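Local coordinates for polyketide synthase PksL (Bacillus subtilis, PDB 5E1V), which probably dehydrates beta-hydroxyacyl intermediates during assembly of the polyketide bacillaene, through a monomeric dehydratase domain of a trans-AT synthase split module, at residues 5-11 / 71-77; 59-63 / 104-108; 232-238 / 252-258. All coordinates share one frame; numbering follows the deposited sequence.

Contact 1: 5-11 / 71-77; sequences ITKQLTL and IVLNIQC
Ile5 opens an antiparallel ladder against Cys77 in which N and O of each residue bond to O and N of the other, with Ile5 N 2.8 Å from Cys77 O. At the non-hydrogen-bonded pair of Thr6 and Gln76, Thr6 CG2 lies alongside Gln76 CG at 4.1 Å. Lys7 repeats the doubled backbone pattern with Ile75. Gln8 makes the polar cross-strand link: with CG anti to the backbone N (chi1 -178°) and the chain extended, its NE2 gives a hydrogen bond to Asn74 OD1 at 3.1 Å. That bond lands on a lone pair, and the two amide planes are nearly coplanar, 13° apart. Val72 CG1 touches Gln8 CD at 3.4 Å. Leu9 pairs with Leu73, and on the other face its CD1 meets Ile75 CD1 at 4.0 Å; both Leu9 and Ile75 rest on Ile37 of helix 34-44. Leu11 pairs with Ile71 and reaches Leu73 CD2 with its CD1 at 3.8 Å. Eight backbone bonds result, with strand axes 168° apart. A sheet margin mostly polar on the Gln8 face and mostly apolar on the face that meets helix 34-44 fits the hotdog fold of polyketide synthase dehydratases, in which a curved antiparallel sheet wraps a central helix.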
loop_
_atom_site.group_PDB
_atom_site.type_symbol
_atom_site.label_atom_id
_atom_site.label_comp_id
_atom_site.label_asym_id
_atom_site.label_seq_id
_atom_site.Cartn_x
_atom_site.Cartn_y
_atom_site.Cartn_z
ATOM N N ILE A 5 6.448 -19.499 -10.078
ATOM C CA ILE A 5 6.067 -18.359 -10.892
ATOM C C ILE A 5 7.180 -17.310 -10.723
ATOM O O ILE A 5 7.629 -17.068 -9.598
ATOM C CB ILE A 5 4.781 -17.758 -10.375
ATOM C CG1 ILE A 5 3.624 -18.670 -10.683
ATOM C CG2 ILE A 5 4.577 -16.396 -11.019
ATOM C CD1 ILE A 5 2.370 -18.355 -9.894
ATOM N N THR A 6 7.672 -16.742 -11.819
ATOM C CA THR A 6 8.637 -15.623 -11.689
ATOM C C THR A 6 8.201 -14.436 -12.552
ATOM O O THR A 6 7.593 -14.601 -13.607
ATOM C CB THR A 6 10.054 -16.023 -12.080
ATOM O OG1 THR A 6 10.140 -15.978 -13.497
ATOM C CG2 THR A 6 10.469 -17.451 -11.572
ATOM N N LYS A 7 8.532 -13.221 -12.115
ATOM C CA LYS A 7 8.157 -12.043 -12.848
ATOM C C LYS A 7 9.333 -11.127 -12.566
ATOM O O LYS A 7 9.840 -11.081 -11.444
ATOM C CB LYS A 7 6.869 -11.443 -12.298
ATOM C CG LYS A 7 6.379 -10.154 -12.914
ATOM C CD LYS A 7 5.951 -10.218 -14.372
ATOM C CE LYS A 7 5.140 -8.959 -14.712
ATOM N NZ LYS A 7 4.621 -9.095 -16.099
ATOM N N GLN A 8 9.829 -10.533 -13.639
ATOM C CA GLN A 8 10.878 -9.531 -13.583
ATOM C C GLN A 8 10.301 -8.160 -13.911
ATOM O O GLN A 8 9.626 -7.973 -14.979
ATOM C CB GLN A 8 11.991 -9.925 -14.588
ATOM C CG GLN A 8 13.139 -8.959 -14.540
ATOM C CD GLN A 8 14.295 -9.354 -15.449
ATOM O OE1 GLN A 8 14.375 -8.855 -16.562
ATOM N NE2 GLN A 8 15.187 -10.227 -14.974
ATOM N N LEU A 9 10.524 -7.190 -12.996
ATOM C CA LEU A 9 10.019 -5.832 -13.127
ATOM C C LEU A 9 11.231 -4.907 -13.300
ATOM O O LEU A 9 12.256 -5.145 -12.671
ATOM C CB LEU A 9 9.239 -5.410 -11.871
ATOM C CG LEU A 9 7.958 -6.139 -11.508
ATOM C CD1 LEU A 9 7.160 -5.347 -10.439
ATOM C CD2 LEU A 9 7.040 -6.338 -12.704
ATOM N N THR A 10 11.126 -3.892 -14.159
ATOM C CA THR A 10 12.212 -2.900 -14.262
ATOM C C THR A 10 11.738 -1.604 -13.651
ATOM O O THR A 10 10.819 -0.949 -14.127
ATOM C CB THR A 10 12.750 -2.739 -15.684
ATOM O OG1 THR A 10 11.741 -2.113 -16.485
ATOM C CG2 THR A 10 13.100 -4.091 -16.245
ATOM N N LEU A 11 12.340 -1.264 -12.536
ATOM C CA LEU A 11 11.832 -0.163 -11.719
ATOM C C LEU A 11 12.861 0.969 -11.768
ATOM O O LEU A 11 14.074 0.736 -11.520
ATOM C CB LEU A 11 11.639 -0.631 -10.318
ATOM C CG LEU A 11 10.559 -1.727 -10.241
ATOM C CD1 LEU A 11 10.553 -2.302 -8.831
ATOM C CD2 LEU A 11 9.227 -1.154 -10.580
ATOM N N ILE A 71 16.336 -0.637 -11.213
ATOM C CA ILE A 71 16.394 -1.785 -10.354
ATOM C C ILE A 71 15.609 -2.918 -11.068
ATOM O O ILE A 71 14.410 -2.829 -11.337
ATOM C CB ILE A 71 15.872 -1.545 -8.902
ATOM C CG1 ILE A 71 16.882 -0.799 -7.994
ATOM C CG2 ILE A 71 15.563 -2.901 -8.219
ATOM C CD1 ILE A 71 17.564 0.404 -8.567
ATOM N N VAL A 72 16.317 -3.996 -11.366
ATOM C CA VAL A 72 15.701 -5.118 -12.021
ATOM C C VAL A 72 15.278 -6.057 -10.905
ATOM O O VAL A 72 16.136 -6.659 -10.259
ATOM C CB VAL A 72 16.663 -5.768 -12.980
ATOM C CG1 VAL A 72 15.989 -6.975 -13.615
ATOM C CG2 VAL A 72 17.119 -4.731 -14.040
ATOM N N LEU A 73 13.975 -6.115 -10.642
ATOM C CA LEU A 73 13.410 -6.814 -9.501
ATOM C C LEU A 73 12.837 -8.161 -9.946
ATOM O O LEU A 73 11.897 -8.227 -10.734
ATOM C CB LEU A 73 12.350 -5.943 -8.779
ATOM C CG LEU A 73 11.798 -6.402 -7.395
ATOM C CD1 LEU A 73 12.846 -6.322 -6.312
ATOM C CD2 LEU A 73 10.582 -5.594 -6.900
ATOM N N ASN A 74 13.423 -9.219 -9.417
ATOM C CA ASN A 74 13.033 -10.565 -9.722
ATOM C C ASN A 74 12.116 -11.006 -8.624
ATOM O O ASN A 74 12.526 -10.978 -7.442
ATOM C CB ASN A 74 14.301 -11.403 -9.801
ATOM C CG ASN A 74 14.817 -11.509 -11.207
ATOM O OD1 ASN A 74 14.259 -10.931 -12.137
ATOM N ND2 ASN A 74 15.853 -12.311 -11.386
ATOM N N ILE A 75 10.846 -11.296 -8.971
ATOM C CA ILE A 75 9.866 -11.817 -8.000
ATOM C C ILE A 75 9.670 -13.310 -8.273
ATOM O O ILE A 75 9.254 -13.671 -9.363
ATOM C CB ILE A 75 8.561 -11.027 -7.992
ATOM C CG1 ILE A 75 8.882 -9.565 -7.718
ATOM C CG2 ILE A 75 7.601 -11.461 -6.901
ATOM C CD1 ILE A 75 7.833 -8.670 -8.237
ATOM N N GLN A 76 10.046 -14.159 -7.310
ATOM C CA GLN A 76 9.775 -15.614 -7.442
ATOM C C GLN A 76 8.731 -16.050 -6.391
ATOM O O GLN A 76 8.859 -15.695 -5.186
ATOM C CB GLN A 76 11.030 -16.395 -7.234
ATOM C CG GLN A 76 12.155 -15.975 -8.143
ATOM C CD GLN A 76 13.258 -17.016 -8.197
ATOM O OE1 GLN A 76 13.044 -18.196 -7.882
ATOM N NE2 GLN A 76 14.432 -16.589 -8.596
ATOM N N CYS A 77 7.733 -16.811 -6.857
ATOM C CA CYS A 77 6.656 -17.352 -6.040
ATOM C C CYS A 77 6.818 -18.872 -6.210
ATOM O O CYS A 77 6.818 -19.385 -7.327
ATOM C CB CYS A 77 5.305 -16.891 -6.523
ATOM S SG CYS A 77 5.366 -15.133 -6.986
#

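Contact 2: 59-63 / 104-108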
loop_
_atom_site.group_PDB
_atom_site.type_symbol
_atom_site.label_atom_id
_atom_site.label_comp_id
_atom_site.label_asym_id
_atom_site.label_seq_id
_atom_site.Cartn_x
_atom_site.Cartn_y
_atom_site.Cartn_z
ATOM N N ILE A 59 9.073 -6.113 4.509
ATOM C CA ILE A 59 9.988 -5.204 3.798
ATOM C C ILE A 59 11.299 -5.100 4.531
ATOM O O ILE A 59 11.333 -4.711 5.686
ATOM C CB ILE A 59 9.329 -3.880 3.507
ATOM C CG1 ILE A 59 8.040 -4.134 2.689
ATOM C CG2 ILE A 59 10.251 -2.886 2.777
ATOM C CD1 ILE A 59 7.299 -2.820 2.483
ATOM N N TYR A 60 12.358 -5.454 3.826
ATOM C CA TYR A 60 13.750 -5.502 4.352
ATOM C C TYR A 60 14.436 -4.172 4.144
ATOM O O TYR A 60 15.172 -3.743 4.998
ATOM C CB TYR A 60 14.538 -6.662 3.753
ATOM C CG TYR A 60 13.981 -7.902 4.295
ATOM C CD1 TYR A 60 14.454 -8.393 5.512
ATOM C CD2 TYR A 60 12.854 -8.474 3.739
ATOM C CE1 TYR A 60 13.861 -9.462 6.091
ATOM C CE2 TYR A 60 12.294 -9.560 4.286
ATOM C CZ TYR A 60 12.776 -10.023 5.488
ATOM O OH TYR A 60 12.143 -11.078 6.046
ATOM N N GLN A 61 14.133 -3.481 3.036
ATOM C CA GLN A 61 14.673 -2.196 2.760
ATOM C C GLN A 61 13.844 -1.491 1.697
ATOM O O GLN A 61 13.234 -2.142 0.930
ATOM C CB GLN A 61 16.153 -2.274 2.295
ATOM C CG GLN A 61 16.413 -3.019 1.019
ATOM C CD GLN A 61 17.850 -3.484 0.880
ATOM O OE1 GLN A 61 18.763 -2.676 0.728
ATOM N NE2 GLN A 61 18.058 -4.779 0.886
ATOM N N PRO A 62 13.906 -0.148 1.643
ATOM C CA PRO A 62 13.210 0.608 0.591
ATOM C C PRO A 62 13.792 0.400 -0.773
ATOM O O PRO A 62 15.020 0.215 -0.929
ATOM C CB PRO A 62 13.282 2.058 1.073
ATOM C CG PRO A 62 13.601 1.965 2.522
ATOM C CD PRO A 62 14.463 0.766 2.661
ATOM N N LEU A 63 12.901 0.375 -1.764
ATOM C CA LEU A 63 13.287 0.193 -3.139
ATOM C C LEU A 63 13.421 1.602 -3.712
ATOM O O LEU A 63 12.439 2.296 -3.933
ATOM C CB LEU A 63 12.256 -0.612 -3.881
ATOM C CG LEU A 63 12.796 -1.073 -5.249
ATOM C CD1 LEU A 63 12.246 -2.396 -5.564
ATOM C CD2 LEU A 63 12.617 -0.020 -6.340
ATOM N N LYS A 104 20.117 -7.594 -3.843
ATOM C CA LYS A 104 19.584 -7.189 -2.546
ATOM C C LYS A 104 18.156 -7.689 -2.356
ATOM O O LYS A 104 17.330 -7.663 -3.325
ATOM C CB LYS A 104 19.515 -5.669 -2.433
ATOM C CG LYS A 104 20.847 -4.977 -2.420
ATOM C CD LYS A 104 20.633 -3.473 -2.234
ATOM C CE LYS A 104 21.908 -2.691 -2.545
ATOM N NZ LYS A 104 21.869 -1.371 -1.823
ATOM N N LEU A 105 17.915 -8.191 -1.137
ATOM C CA LEU A 105 16.561 -8.566 -0.702
ATOM C C LEU A 105 15.700 -7.348 -0.336
ATOM O O LEU A 105 16.003 -6.477 0.535
ATOM C CB LEU A 105 16.590 -9.597 0.440
ATOM C CG LEU A 105 15.208 -10.128 0.850
ATOM C CD1 LEU A 105 14.591 -11.049 -0.167
ATOM C CD2 LEU A 105 15.246 -10.787 2.216
ATOM N N TYR A 106 14.577 -7.237 -1.059
ATOM C CA TYR A 106 13.636 -6.199 -0.744
ATOM C C TYR A 106 12.411 -6.621 0.055
ATOM O O TYR A 106 11.942 -5.827 0.892
ATOM C CB TYR A 106 13.221 -5.518 -2.085
ATOM C CG TYR A 106 14.366 -4.705 -2.686
ATOM C CD1 TYR A 106 14.629 -3.402 -2.230
ATOM C CD2 TYR A 106 15.109 -5.178 -3.728
ATOM C CE1 TYR A 106 15.646 -2.659 -2.780
ATOM C CE2 TYR A 106 16.126 -4.433 -4.291
ATOM C CZ TYR A 106 16.366 -3.172 -3.818
ATOM O OH TYR A 106 17.348 -2.376 -4.388
ATOM N N MET A 107 11.807 -7.755 -0.263
ATOM C CA MET A 107 10.486 -8.113 0.327
ATOM C C MET A 107 10.410 -9.651 0.302
ATOM O O MET A 107 10.849 -10.291 -0.626
ATOM C CB MET A 107 9.361 -7.455 -0.559
ATOM C CG MET A 107 7.966 -7.779 -0.148
ATOM S SD MET A 107 7.429 -9.263 -0.932
ATOM C CE MET A 107 7.170 -8.768 -2.674
ATOM N N LYS A 108 9.709 -10.233 1.248
ATOM C CA LYS A 108 9.238 -11.604 1.154
ATOM C C LYS A 108 7.802 -11.636 1.700
ATOM O O LYS A 108 7.410 -10.758 2.432
ATOM C CB LYS A 108 10.051 -12.441 2.152
ATOM C CG LYS A 108 11.482 -12.690 1.768
ATOM C CD LYS A 108 12.244 -13.333 2.971
ATOM C CE LYS A 108 12.110 -14.820 2.881
ATOM N NZ LYS A 108 12.666 -15.492 4.101
#
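Lys104 meets Gln61 through its aliphatic chain, CD standing 3.6 Å from Gln61 OE1 where the two side chains cross at about a right angle. At Leu105 the backbone and the side chain serve different partners. Leu105 O accepts a hydrogen bond from Gln61 NE2 at 2.7 Å; the oxygen lies near the Gln61 amide plane, whereas the donor stands 37° out of the carbonyl plane. Leu105 CD2 sits over one face of the Tyr60 ring, 3.8 Å from its centroid, a CH-pi contact offset toward the rim. An alanine in place of Gln61 removes everything past CB and would probably leave Leu105 O without this donor and lose the CG contact beside the Tyr106 ring. Tyr106 O takes the N-H of Tyr60 at 3.0 Å, again from above the carbonyl plane. The Tyr106 side chain starts away from the loop, but CG anti to the carbonyl carbon (chi1 -70°) turns the ring back to 61-63: Leu63 CD1 is centred over one face, 4.2 Å from the centroid, while Gln61 O and Pro62 O lie at the ring edge. Met107 pairs with Ile59 as an antiparallel non-hydrogen-bonded pair, and Lys108 CD approaches Tyr60 OH at 3.8 Å. Opposite Ala89 of strand 84-94 the chain fits two residues, Tyr106 and Met107, against one, a classic beta bulge. Met107 packs on Ile38 of helix 34-44, whose Tyr34 also touches Leu63 and Tyr106; Ile59 meets Pro217 and Tyr220 of strand 215-225, so 59-63 starts between strands 104-112 and 215-225 and ends with Leu63 against helix 34-44.

Contact 3: 232-238 / 252-258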
loop_
_atom_site.group_PDB
_atom_site.type_symbol
_atom_site.label_atom_id
_atom_site.label_comp_id
_atom_site.label_asym_id
_atom_site.label_seq_id
_atom_site.Cartn_x
_atom_site.Cartn_y
_atom_site.Cartn_z
ATOM N N ASP A 232 -11.372 4.349 -6.696
ATOM C CA ASP A 232 -11.837 5.042 -5.491
ATOM C C ASP A 232 -12.080 4.009 -4.416
ATOM O O ASP A 232 -12.265 2.835 -4.743
ATOM C CB ASP A 232 -13.154 5.863 -5.788
ATOM C CG ASP A 232 -14.315 4.987 -6.233
ATOM O OD1 ASP A 232 -14.447 4.701 -7.430
ATOM O OD2 ASP A 232 -15.048 4.472 -5.367
ATOM N N CYS A 233 -12.091 4.444 -3.138
ATOM C CA CYS A 233 -12.577 3.594 -2.114
ATOM C C CYS A 233 -12.913 4.435 -0.930
ATOM O O CYS A 233 -12.527 5.642 -0.851
ATOM C CB CYS A 233 -11.505 2.547 -1.751
ATOM S SG CYS A 233 -9.958 3.263 -1.174
ATOM N N MET A 234 -13.601 3.785 0.018
ATOM C CA MET A 234 -13.814 4.351 1.302
ATOM C C MET A 234 -13.034 3.523 2.314
ATOM O O MET A 234 -13.319 2.359 2.513
ATOM C CB MET A 234 -15.317 4.367 1.617
ATOM C CG MET A 234 -16.146 5.225 0.641
ATOM S SD MET A 234 -16.061 6.949 1.180
ATOM C CE MET A 234 -16.975 7.777 -0.124
ATOM N N THR A 235 -12.042 4.124 2.935
ATOM C CA THR A 235 -11.230 3.403 3.934
ATOM C C THR A 235 -11.518 3.793 5.387
ATOM O O THR A 235 -11.336 4.963 5.808
ATOM C CB THR A 235 -9.732 3.596 3.720
ATOM O OG1 THR A 235 -9.423 3.255 2.374
ATOM C CG2 THR A 235 -8.934 2.758 4.730
ATOM N N ARG A 236 -11.812 2.786 6.197
ATOM C CA ARG A 236 -12.066 3.060 7.596
ATOM C C ARG A 236 -10.923 2.551 8.404
ATOM O O ARG A 236 -10.404 1.456 8.153
ATOM C CB ARG A 236 -13.342 2.369 8.069
ATOM C CG ARG A 236 -13.584 2.628 9.566
ATOM C CD ARG A 236 -14.809 1.929 10.060
ATOM N NE ARG A 236 -14.688 0.482 10.032
ATOM C CZ ARG A 236 -15.749 -0.319 10.056
ATOM N NH1 ARG A 236 -16.968 0.205 10.172
ATOM N NH2 ARG A 236 -15.613 -1.626 10.019
ATOM N N ILE A 237 -10.504 3.367 9.355
ATOM C CA ILE A 237 -9.513 2.983 10.282
ATOM C C ILE A 237 -10.130 3.234 11.658
ATOM O O ILE A 237 -10.507 4.378 11.965
ATOM C CB ILE A 237 -8.236 3.817 10.107
ATOM C CG1 ILE A 237 -7.731 3.666 8.649
ATOM C CG2 ILE A 237 -7.190 3.360 11.115
ATOM C CD1 ILE A 237 -7.045 4.852 8.081
ATOM N N LYS A 238 -10.211 2.174 12.449
ATOM C CA LYS A 238 -10.741 2.257 13.806
ATOM C C LYS A 238 -9.653 2.563 14.798
ATOM O O LYS A 238 -8.533 1.969 14.788
ATOM C CB LYS A 238 -11.443 0.943 14.184
ATOM C CG LYS A 238 -12.645 0.531 13.342
ATOM C CD LYS A 238 -13.386 -0.597 14.084
ATOM C CE LYS A 238 -14.231 -1.486 13.192
ATOM N NZ LYS A 238 -13.418 -2.411 12.327
ATOM N N THR A 252 -4.991 -1.038 11.090
ATOM C CA THR A 252 -5.707 -2.023 10.297
ATOM C C THR A 252 -6.566 -1.177 9.352
ATOM O O THR A 252 -7.321 -0.311 9.781
ATOM C CB THR A 252 -6.513 -3.077 11.118
ATOM O OG1 THR A 252 -5.654 -4.111 11.616
ATOM C CG2 THR A 252 -7.511 -3.789 10.164
ATOM N N LEU A 253 -6.404 -1.408 8.037
ATOM C CA LEU A 253 -7.093 -0.632 7.011
ATOM C C LEU A 253 -8.260 -1.430 6.443
ATOM O O LEU A 253 -8.070 -2.539 5.974
ATOM C CB LEU A 253 -6.097 -0.240 5.843
ATOM C CG LEU A 253 -4.834 0.578 6.136
ATOM C CD1 LEU A 253 -3.947 0.837 4.875
ATOM C CD2 LEU A 253 -5.132 1.864 6.932
ATOM N N GLU A 254 -9.481 -0.870 6.456
ATOM C CA GLU A 254 -10.645 -1.619 5.979
ATOM C C GLU A 254 -11.159 -0.933 4.737
ATOM O O GLU A 254 -11.470 0.223 4.805
ATOM C CB GLU A 254 -11.730 -1.680 7.072
ATOM C CG GLU A 254 -11.222 -2.357 8.317
ATOM C CD GLU A 254 -12.273 -2.359 9.396
ATOM O OE1 GLU A 254 -13.195 -3.232 9.320
ATOM O OE2 GLU A 254 -12.178 -1.439 10.246
ATOM N N PHE A 255 -11.232 -1.630 3.619
ATOM C CA PHE A 255 -11.644 -1.032 2.380
ATOM C C PHE A 255 -13.091 -1.311 1.997
ATOM O O PHE A 255 -13.528 -2.438 1.937
ATOM C CB PHE A 255 -10.684 -1.364 1.262
ATOM C CG PHE A 255 -9.258 -1.041 1.595
ATOM C CD1 PHE A 255 -8.455 -1.995 2.253
ATOM C CD2 PHE A 255 -8.694 0.140 1.228
ATOM C CE1 PHE A 255 -7.131 -1.730 2.537
ATOM C CE2 PHE A 255 -7.383 0.414 1.558
ATOM C CZ PHE A 255 -6.597 -0.518 2.174
ATOM N N PHE A 256 -13.802 -0.230 1.661
ATOM C CA PHE A 256 -15.173 -0.309 1.184
ATOM C C PHE A 256 -15.410 0.334 -0.185
ATOM O O PHE A 256 -14.842 1.397 -0.488
ATOM C CB PHE A 256 -16.069 0.423 2.206
ATOM C CG PHE A 256 -16.061 -0.187 3.560
ATOM C CD1 PHE A 256 -15.099 0.148 4.471
ATOM C CD2 PHE A 256 -17.034 -1.083 3.930
ATOM C CE1 PHE A 256 -15.065 -0.419 5.706
ATOM C CE2 PHE A 256 -17.032 -1.641 5.180
ATOM C CZ PHE A 256 -16.040 -1.301 6.077
ATOM N N ASN A 257 -16.290 -0.273 -0.990
ATOM C CA ASN A 257 -16.663 0.338 -2.271
ATOM C C ASN A 257 -17.607 1.554 -2.078
ATOM O O ASN A 257 -18.054 1.859 -0.975
ATOM C CB ASN A 257 -17.132 -0.696 -3.324
ATOM C CG ASN A 257 -18.437 -1.399 -2.951
ATOM O OD1 ASN A 257 -19.172 -0.916 -2.079
ATOM N ND2 ASN A 257 -18.668 -2.594 -3.524
ATOM N N ALA A 258 -17.877 2.265 -3.152
ATOM C CA ALA A 258 -18.652 3.503 -3.059
ATOM C C ALA A 258 -20.088 3.208 -2.571
ATOM O O ALA A 258 -20.736 4.064 -1.958
ATOM C CB ALA A 258 -18.656 4.199 -4.425
HETATM O O HOH W 1 -16.288 1.772 -5.291
HETATM O O HOH W 2 -9.750 -0.454 11.244
#
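Arg236 and Glu254 are brought together by different first torsions: Arg236 CG is anti to the backbone N (chi1 178°) and the chain bends at chi3, whereas Glu254 CG is anti to the carbonyl carbon on an extended chain. Arg236 then grips the carboxylate side-on, NE to OE2 at 3.2 Å and NH2 to OE1 at 3.0 Å. Both oxygens lie close to the guanidinium plane but are met from above the carboxylate plane, the two planes standing 52° apart. Lys238, bent at chi4, brings NZ to Glu254 OE2 at 2.6 Å on the syn side, from the face opposite that used by Arg236 NE. A water held by Lys238 N and Thr252 O also donates to OE2. This gathering of donors would probably stabilise the ionised carboxylate. The network extends outward, since Lys262 pairs with Glu254 OE1 and Glu121 with Arg236 NH2. Phe256 CZ stands 4.0 Å above the guanidinium plane of Arg236, toward its rim. On the opposite sheet face Cys233 SG approaches the edge of the Phe255 ring, 4.1 Å from CD2; Thr235 OG1, hydrogen-bonded to Ser196, lies beside that ring. Ile237 CG1 packs against Leu253 CD2 at 3.6 Å, and both residues touch Ala200 of helix 190-203. Paired backbone bonds at Met234 with Phe256 and Arg236 with Glu254 define a twisted antiparallel hairpin, its strand axes 144° apart, consistent with the second hotdog unit of a dehydratase, whose sheet curves round its own helix.

How the contacts relate
Contacts 1 and 2 adjoin, with centres about 12 Å apart, and share one apolar layer: Leu73 CD1 meets Tyr106 CD2 at 3.6 Å, and Leu11 CD1 meets Leu63 CD1 at 3.7 Å. Helix 34-44 packs against both. Contact 3 lies on the other side of the chain's centre, about 29 Å from contact 1 between centres, and packs on helix 190-203 instead. All three are partly buried: contact 3 has the largest share of buried residues (8 of 14), contact 1 half, and contact 2 the smallest, 3 of 10. Chemistry follows place, with a backbone ladder at the outermost strand 4-11, mixed aromatic and polar contacts at a loop, and an ionic network in the hairpin.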